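Local coordinates for neurotoxin (Clostridium botulinum, PDB 2QN0), which is a zinc-dependent protease, the light chain of botulinum neurotoxin type C1, which probably cleaves SNARE proteins of the nerve terminal, at residues A[13-16]-A[17-20]; A[82-85]-A[86-90]; A[103-106]-A[107-111]. All blocks are in the same frame, centred on the assembly; numbering follows the deposited sequence.

Contact 1 of 3, residues A[13-16]-A[17-20]; sequences PVDN and KNIL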
loop_
_atom_site.group_PDB
_atom_site.type_symbol
_atom_site.label_atom_id
_atom_site.label_comp_id
_atom_site.label_asym_id
_atom_site.label_seq_id
_atom_site.Cartn_x
_atom_site.Cartn_y
_atom_site.Cartn_z
ATOM N N PRO A 13 -8.096 -11.097 -22.340
ATOM C CA PRO A 13 -6.932 -11.015 -23.226
ATOM C C PRO A 13 -6.050 -9.788 -23.026
ATOM O O PRO A 13 -6.534 -8.715 -22.666
ATOM C CB PRO A 13 -7.558 -11.012 -24.625
ATOM C CG PRO A 13 -8.904 -11.646 -24.426
ATOM C CD PRO A 13 -9.343 -11.053 -23.121
ATOM N N VAL A 14 -4.755 -9.963 -23.274
ATOM C CA VAL A 14 -3.794 -8.870 -23.189
ATOM C C VAL A 14 -4.228 -7.870 -24.257
ATOM O O VAL A 14 -4.628 -8.267 -25.351
ATOM C CB VAL A 14 -2.366 -9.372 -23.506
ATOM C CG1 VAL A 14 -1.425 -8.195 -23.741
ATOM C CG2 VAL A 14 -1.858 -10.237 -22.359
ATOM N N ASP A 15 -4.168 -6.579 -23.946
ATOM C CA ASP A 15 -4.578 -5.560 -24.910
ATOM C C ASP A 15 -3.496 -4.502 -25.088
ATOM O O ASP A 15 -3.734 -3.443 -25.671
ATOM C CB ASP A 15 -5.883 -4.902 -24.458
ATOM C CG ASP A 15 -5.712 -4.074 -23.199
ATOM O OD1 ASP A 15 -4.616 -4.122 -22.607
ATOM O OD2 ASP A 15 -6.671 -3.378 -22.802
ATOM N N ASN A 16 -2.310 -4.802 -24.570
ATOM C CA ASN A 16 -1.165 -3.905 -24.663
ATOM C C ASN A 16 -1.459 -2.522 -24.090
ATOM O O ASN A 16 -0.786 -1.549 -24.432
ATOM C CB ASN A 16 -0.727 -3.779 -26.123
ATOM C CG ASN A 16 -0.545 -5.128 -26.792
ATOM O OD1 ASN A 16 0.193 -5.981 -26.298
ATOM N ND2 ASN A 16 -1.220 -5.329 -27.919
ATOM N N LYS A 17 -2.459 -2.438 -23.218
ATOM C CA LYS A 17 -2.829 -1.167 -22.607
ATOM C C LYS A 17 -3.129 -1.314 -21.117
ATOM O O LYS A 17 -2.446 -0.718 -20.283
ATOM C CB LYS A 17 -4.047 -0.568 -23.312
ATOM C CG LYS A 17 -4.403 0.823 -22.811
ATOM C CD LYS A 17 -5.678 1.347 -23.446
ATOM C CE LYS A 17 -6.008 2.735 -22.927
ATOM N NZ LYS A 17 -4.884 3.685 -23.157
ATOM N N ASN A 18 -4.153 -2.097 -20.786
ATOM C CA ASN A 18 -4.529 -2.305 -19.391
ATOM C C ASN A 18 -4.254 -3.717 -18.896
ATOM O O ASN A 18 -4.365 -3.994 -17.701
ATOM C CB ASN A 18 -6.006 -1.977 -19.175
ATOM C CG ASN A 18 -6.315 -0.518 -19.412
ATOM O OD1 ASN A 18 -5.477 0.350 -19.175
ATOM N ND2 ASN A 18 -7.528 -0.236 -19.870
ATOM N N ILE A 19 -3.915 -4.612 -19.818
ATOM C CA ILE A 19 -3.604 -5.993 -19.464
ATOM C C ILE A 19 -2.326 -6.369 -20.202
ATOM O O ILE A 19 -2.273 -6.342 -21.435
ATOM C CB ILE A 19 -4.757 -6.952 -19.852
ATOM C CG1 ILE A 19 -6.050 -6.498 -19.164
ATOM C CG2 ILE A 19 -4.410 -8.383 -19.442
ATOM C CD1 ILE A 19 -7.244 -7.421 -19.384
ATOM N N LEU A 20 -1.292 -6.706 -19.438
ATOM C CA LEU A 20 0.009 -7.047 -19.999
ATOM C C LEU A 20 0.692 -8.110 -19.158
ATOM O O LEU A 20 0.236 -8.447 -18.066
ATOM C CB LEU A 20 0.924 -5.815 -19.991
ATOM C CG LEU A 20 0.450 -4.461 -20.516
ATOM C CD1 LEU A 20 1.432 -3.374 -20.105
ATOM C CD2 LEU A 20 0.330 -4.522 -22.019
#
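The carboxylate of Asp15 folds back over the backbone of Lys17, Asn18 and Ile19, making an Asx turn, extended by two further amides, at the entry to strand 19-23 in the clostridial neurotoxin zinc protease fold. The tight side gathers on one oxygen. OD1 of Asp15 accepts from Lys17 N at 2.8 Å, from Asn18 N at 2.8 Å and from Ile19 N at 2.9 Å. The Asn18 amide uses the syn lone pair, whereas those of Lys17 and Ile19 approach OD1 from opposite faces of the carboxylate plane, well out of it. With CG placed between its own backbone N and carbonyl carbon (chi1 68°), the acid is directed over these three N-H groups, an environment that would probably favour its ionised form. Asn16 takes a left-handed backbone conformation (phi 56°), consistent with the chain doubling back here. A backbone bond closes the loop, from Asp15 N to Ile19 O at 3.2 Å, and Asn16 N adds a weak one to the same carbonyl. Val14 crowds that oxygen too: its CG1 sits 3.1 Å from Ile19 O, and its CA lies 3.4 Å from Ile19 O in a bent CA-H...O contact. Ile19 is buried and also lies against Phe8 and against Lys35 and Phe37 of strand 34-38. The opposite character belongs to Pro13, Asn16 and Lys17, all exposed; the lysine chain runs out extended and bends at its last torsion, leading its end away from the turn. Asn18 turns its amide oxygen to Arg38 on the neighbouring strand. Ile19 CD1 rests 3.6 Å from the backbone oxygen Pro13 O, and Ile19 CG2 meets Val14 CG2 at 4.3 Å.

Contact 2 of 3, residues A[82-85]-A[86-90]; sequences DKDT and FLKEI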
loop_
_atom_site.group_PDB
_atom_site.type_symbol
_atom_site.label_atom_id
_atom_site.label_comp_id
_atom_site.label_asym_id
_atom_site.label_seq_id
_atom_site.Cartn_x
_atom_site.Cartn_y
_atom_site.Cartn_z
ATOM N N ASP A 82 -8.355 -18.880 -8.387
ATOM C CA ASP A 82 -8.018 -18.132 -7.179
ATOM C C ASP A 82 -7.615 -16.710 -7.547
ATOM O O ASP A 82 -8.026 -15.747 -6.901
ATOM C CB ASP A 82 -6.853 -18.806 -6.451
ATOM C CG ASP A 82 -7.313 -19.762 -5.371
ATOM O OD1 ASP A 82 -8.269 -20.529 -5.616
ATOM O OD2 ASP A 82 -6.711 -19.749 -4.275
ATOM N N LYS A 83 -6.810 -16.591 -8.596
ATOM C CA LYS A 83 -6.333 -15.291 -9.054
ATOM C C LYS A 83 -7.473 -14.407 -9.535
ATOM O O LYS A 83 -7.472 -13.198 -9.301
ATOM C CB LYS A 83 -5.294 -15.479 -10.160
ATOM C CG LYS A 83 -4.062 -16.233 -9.690
ATOM C CD LYS A 83 -3.010 -16.360 -10.773
ATOM C CE LYS A 83 -1.753 -17.024 -10.221
ATOM N NZ LYS A 83 -0.661 -17.094 -11.226
ATOM N N ASP A 84 -8.453 -15.012 -10.201
ATOM C CA ASP A 84 -9.595 -14.262 -10.700
ATOM C C ASP A 84 -10.369 -13.670 -9.522
ATOM O O ASP A 84 -10.761 -12.503 -9.539
ATOM C CB ASP A 84 -10.517 -15.179 -11.514
ATOM C CG ASP A 84 -11.661 -14.427 -12.155
ATOM O OD1 ASP A 84 -11.408 -13.631 -13.087
ATOM O OD2 ASP A 84 -12.817 -14.623 -11.725
ATOM N N THR A 85 -10.590 -14.486 -8.500
ATOM C CA THR A 85 -11.314 -14.037 -7.322
ATOM C C THR A 85 -10.546 -12.924 -6.611
ATOM O O THR A 85 -11.126 -11.907 -6.232
ATOM C CB THR A 85 -11.558 -15.211 -6.358
ATOM O OG1 THR A 85 -12.463 -16.137 -6.974
ATOM C CG2 THR A 85 -12.157 -14.723 -5.049
ATOM N N PHE A 86 -9.241 -13.119 -6.443
ATOM C CA PHE A 86 -8.395 -12.120 -5.786
ATOM C C PHE A 86 -8.457 -10.807 -6.560
ATOM O O PHE A 86 -8.652 -9.736 -5.981
ATOM C CB PHE A 86 -6.947 -12.607 -5.733
ATOM C CG PHE A 86 -5.996 -11.620 -5.109
ATOM C CD1 PHE A 86 -5.885 -11.518 -3.725
ATOM C CD2 PHE A 86 -5.220 -10.789 -5.908
ATOM C CE1 PHE A 86 -5.008 -10.600 -3.143
ATOM C CE2 PHE A 86 -4.338 -9.863 -5.335
ATOM C CZ PHE A 86 -4.236 -9.773 -3.950
ATOM N N LEU A 87 -8.290 -10.895 -7.877
ATOM C CA LEU A 87 -8.327 -9.712 -8.728
ATOM C C LEU A 87 -9.630 -8.942 -8.541
ATOM O O LEU A 87 -9.628 -7.722 -8.386
ATOM C CB LEU A 87 -8.169 -10.119 -10.197
ATOM C CG LEU A 87 -8.264 -9.018 -11.254
ATOM C CD1 LEU A 87 -7.168 -7.978 -11.041
ATOM C CD2 LEU A 87 -8.136 -9.649 -12.635
ATOM N N LYS A 88 -10.749 -9.657 -8.553
ATOM C CA LYS A 88 -12.043 -9.015 -8.387
ATOM C C LYS A 88 -12.237 -8.429 -6.991
ATOM O O LYS A 88 -12.929 -7.422 -6.829
ATOM C CB LYS A 88 -13.160 -10.007 -8.734
ATOM C CG LYS A 88 -13.255 -10.235 -10.243
ATOM C CD LYS A 88 -14.096 -11.442 -10.627
ATOM C CE LYS A 88 -14.111 -11.596 -12.149
ATOM N NZ LYS A 88 -14.765 -12.861 -12.591
ATOM N N GLU A 89 -11.626 -9.047 -5.986
ATOM C CA GLU A 89 -11.738 -8.533 -4.623
ATOM C C GLU A 89 -11.019 -7.186 -4.538
ATOM O O GLU A 89 -11.543 -6.224 -3.980
ATOM C CB GLU A 89 -11.127 -9.521 -3.620
ATOM C CG GLU A 89 -11.904 -10.838 -3.502
ATOM C CD GLU A 89 -11.212 -11.867 -2.625
ATOM O OE1 GLU A 89 -9.967 -11.840 -2.539
ATOM O OE2 GLU A 89 -11.913 -12.723 -2.036
ATOM N N ILE A 90 -9.816 -7.120 -5.099
ATOM C CA ILE A 90 -9.046 -5.881 -5.078
ATOM C C ILE A 90 -9.811 -4.775 -5.806
ATOM O O ILE A 90 -9.902 -3.646 -5.325
ATOM C CB ILE A 90 -7.663 -6.070 -5.744
ATOM C CG1 ILE A 90 -6.819 -7.058 -4.931
ATOM C CG2 ILE A 90 -6.938 -4.722 -5.851
ATOM C CD1 ILE A 90 -6.539 -6.607 -3.495
#
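Lys88 NZ is gripped by Asp84 OD2 at 2.8 Å, in an i to i+4 salt bridge on helix 80-97, and also by the side-chain oxygen of Asn9; the bond to Asn9 ties this turn to the N-terminal part of the chain. The ammonium meets OD2 on its syn lone pair; OD1 of Asp84 lies farther from Lys88 NZ, at 3.5 Å, and instead accepts the backbone N-H of Tyr10. The carboxylate thus has a separate partner for each oxygen, which should limit its rotation. Asp84 sends CG anti to its nitrogen (chi1 -175°), while the lysine places CG beside its own nitrogen (chi1 -74°) and then stays extended. The lysine methylenes consequently pass over the aspartate backbone before reaching the acid: CG of Lys88 is 3.4 Å from Asp84 O, and its CE is 3.3 Å from Asp84 OD2. One residue on, Thr85 and Glu89 repeat the i to i+4 spacing without a polar link between their ends. The methyl CG2 of Thr85 faces OE2 of Glu89 at 3.6 Å, and Glu89 OE2 has a long, weak ion pair with Arg197. Regular i to i+4 backbone bonds hold the turn, among them Leu87 N to Lys83 O at 2.8 Å. Phe86 and Leu87 are buried, and the phenylalanine ring leans on Pro47, Tyr76 and Leu77. At the start of the segment the polar ends look to loops: Lys83 pairs with Asp48, and Asp82 accepts the amide of Leu77. One face of the Phe86 ring is covered from the next turn by Ile90, whose CG1 stands 3.7 Å above the ring plane, displaced toward the rim.

Contact 3 of 3, residues A[103-106]-A[107-111]; sequences GEEL and IYRLS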
loop_
_atom_site.group_PDB
_atom_site.type_symbol
_atom_site.label_atom_id
_atom_site.label_comp_id
_atom_site.label_asym_id
_atom_site.label_seq_id
_atom_site.Cartn_x
_atom_site.Cartn_y
_atom_site.Cartn_z
ATOM N N GLY A 103 -10.893 8.937 -0.219
ATOM C CA GLY A 103 -10.400 7.762 -0.915
ATOM C C GLY A 103 -10.173 8.065 -2.385
ATOM O O GLY A 103 -9.232 7.564 -2.997
ATOM N N GLU A 104 -11.045 8.882 -2.964
ATOM C CA GLU A 104 -10.895 9.254 -4.364
ATOM C C GLU A 104 -9.593 10.039 -4.526
ATOM O O GLU A 104 -8.860 9.849 -5.496
ATOM C CB GLU A 104 -12.079 10.111 -4.821
ATOM C CG GLU A 104 -12.043 10.450 -6.303
ATOM C CD GLU A 104 -13.178 11.362 -6.724
ATOM O OE1 GLU A 104 -14.340 11.071 -6.369
ATOM O OE2 GLU A 104 -12.908 12.366 -7.417
ATOM N N GLU A 105 -9.303 10.913 -3.567
ATOM C CA GLU A 105 -8.082 11.718 -3.619
ATOM C C GLU A 105 -6.852 10.831 -3.434
ATOM O O GLU A 105 -5.833 11.023 -4.098
ATOM C CB GLU A 105 -8.117 12.808 -2.543
ATOM C CG GLU A 105 -6.931 13.770 -2.565
ATOM C CD GLU A 105 -6.789 14.519 -3.886
ATOM O OE1 GLU A 105 -7.824 14.866 -4.496
ATOM O OE2 GLU A 105 -5.640 14.775 -4.307
ATOM N N LEU A 106 -6.949 9.863 -2.526
ATOM C CA LEU A 106 -5.846 8.936 -2.276
ATOM C C LEU A 106 -5.513 8.187 -3.566
ATOM O O LEU A 106 -4.352 8.104 -3.976
ATOM C CB LEU A 106 -6.241 7.937 -1.182
ATOM C CG LEU A 106 -5.263 6.803 -0.860
ATOM C CD1 LEU A 106 -3.950 7.380 -0.324
ATOM C CD2 LEU A 106 -5.896 5.873 0.164
ATOM N N ILE A 107 -6.542 7.650 -4.214
ATOM C CA ILE A 107 -6.346 6.915 -5.460
ATOM C C ILE A 107 -5.826 7.833 -6.566
ATOM O O ILE A 107 -4.939 7.460 -7.337
ATOM C CB ILE A 107 -7.667 6.249 -5.916
ATOM C CG1 ILE A 107 -8.091 5.201 -4.883
ATOM C CG2 ILE A 107 -7.485 5.595 -7.284
ATOM C CD1 ILE A 107 -9.484 4.621 -5.105
ATOM N N TYR A 108 -6.377 9.038 -6.641
ATOM C CA TYR A 108 -5.954 9.994 -7.654
ATOM C C TYR A 108 -4.459 10.279 -7.535
ATOM O O TYR A 108 -3.718 10.215 -8.518
ATOM C CB TYR A 108 -6.729 11.304 -7.506
ATOM C CG TYR A 108 -6.238 12.393 -8.431
ATOM C CD1 TYR A 108 -6.552 12.379 -9.789
ATOM C CD2 TYR A 108 -5.408 13.410 -7.958
ATOM C CE1 TYR A 108 -6.050 13.353 -10.656
ATOM C CE2 TYR A 108 -4.900 14.385 -8.814
ATOM C CZ TYR A 108 -5.225 14.348 -10.160
ATOM O OH TYR A 108 -4.715 15.303 -11.011
ATOM N N ARG A 109 -4.009 10.597 -6.327
ATOM C CA ARG A 109 -2.599 10.904 -6.127
ATOM C C ARG A 109 -1.685 9.731 -6.452
ATOM O O ARG A 109 -0.710 9.880 -7.186
ATOM C CB ARG A 109 -2.363 11.381 -4.692
ATOM C CG ARG A 109 -3.138 12.649 -4.366
ATOM C CD ARG A 109 -2.738 13.243 -3.031
ATOM N NE ARG A 109 -3.630 14.340 -2.665
ATOM C CZ ARG A 109 -3.420 15.179 -1.658
ATOM N NH1 ARG A 109 -2.337 15.060 -0.903
ATOM N NH2 ARG A 109 -4.305 16.133 -1.398
ATOM N N LEU A 110 -1.997 8.559 -5.911
ATOM C CA LEU A 110 -1.173 7.382 -6.168
ATOM C C LEU A 110 -1.150 6.952 -7.635
ATOM O O LEU A 110 -0.158 6.396 -8.105
ATOM C CB LEU A 110 -1.651 6.207 -5.312
ATOM C CG LEU A 110 -1.331 6.293 -3.817
ATOM C CD1 LEU A 110 -1.964 5.113 -3.089
ATOM C CD2 LEU A 110 0.181 6.290 -3.619
ATOM N N SER A 111 -2.234 7.210 -8.356
ATOM C CA SER A 111 -2.314 6.799 -9.753
ATOM C C SER A 111 -1.905 7.875 -10.742
ATOM O O SER A 111 -1.810 7.602 -11.936
ATOM C CB SER A 111 -3.739 6.339 -10.083
ATOM O OG SER A 111 -4.644 7.428 -10.067
#
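Glu105 leaves the helix with CG opposite its nitrogen and then bends at chi2 (59°), while Arg109 starts beside its own nitrogen (chi1 -61°) and stays extended to NE; the two side chains meet as an i to i+4 salt bridge on helix 101-112. Arg109 NE donates to Glu105 OE2 at 2.6 Å in a short, nearly straight bond. The oxygen uses its anti lone pair and lies close to the guanidinium plane, at its edge, although carboxylate and guanidinium are turned 77° apart. Beyond NE, Arg109 NH2 pairs with Glu353, so two acids hold the group. Leu106 and Leu110 run side by side in the same direction, their CD1 atoms 4.1 Å apart. Near the C-terminal end, Ile107 O takes two donors from opposite faces of its plane: Ser111 N, 2.9 Å from that oxygen, and the hydroxyl, with Ser111 OG at 2.7 Å from Ile107 O. Leu106, Arg109 and Leu110 touch Met235 of the zinc-bearing helix 223-238, which Leu106 also reaches through Leu231; Ile107 packs on Phe94 and Ile97 of helix 80-97; Leu110 and Ser111 rest on Ile43 of strand 43-46.

How the contacts relate
The three contacts follow one another along the chain, and none touches another. Contacts 1 and 2 have centres about 17 Å apart and nearest atoms about 7 Å apart, on the same side of the chain's centre. Contact 3 is farther off, its centre about 23 Å from that of contact 1 and about 21 Å from that of contact 2, yet helices 80-97 and 101-112 are consecutive. All three lie near the mixed sheet: contact 1 opens its strand 19-23, contact 2 leans on the loop after strand 43-46, and contact 3 touches that strand itself. Contact 3 also backs the helix carrying the zinc ligands His229 and His233, with the Leu106 side chain about 13 Å from the metal.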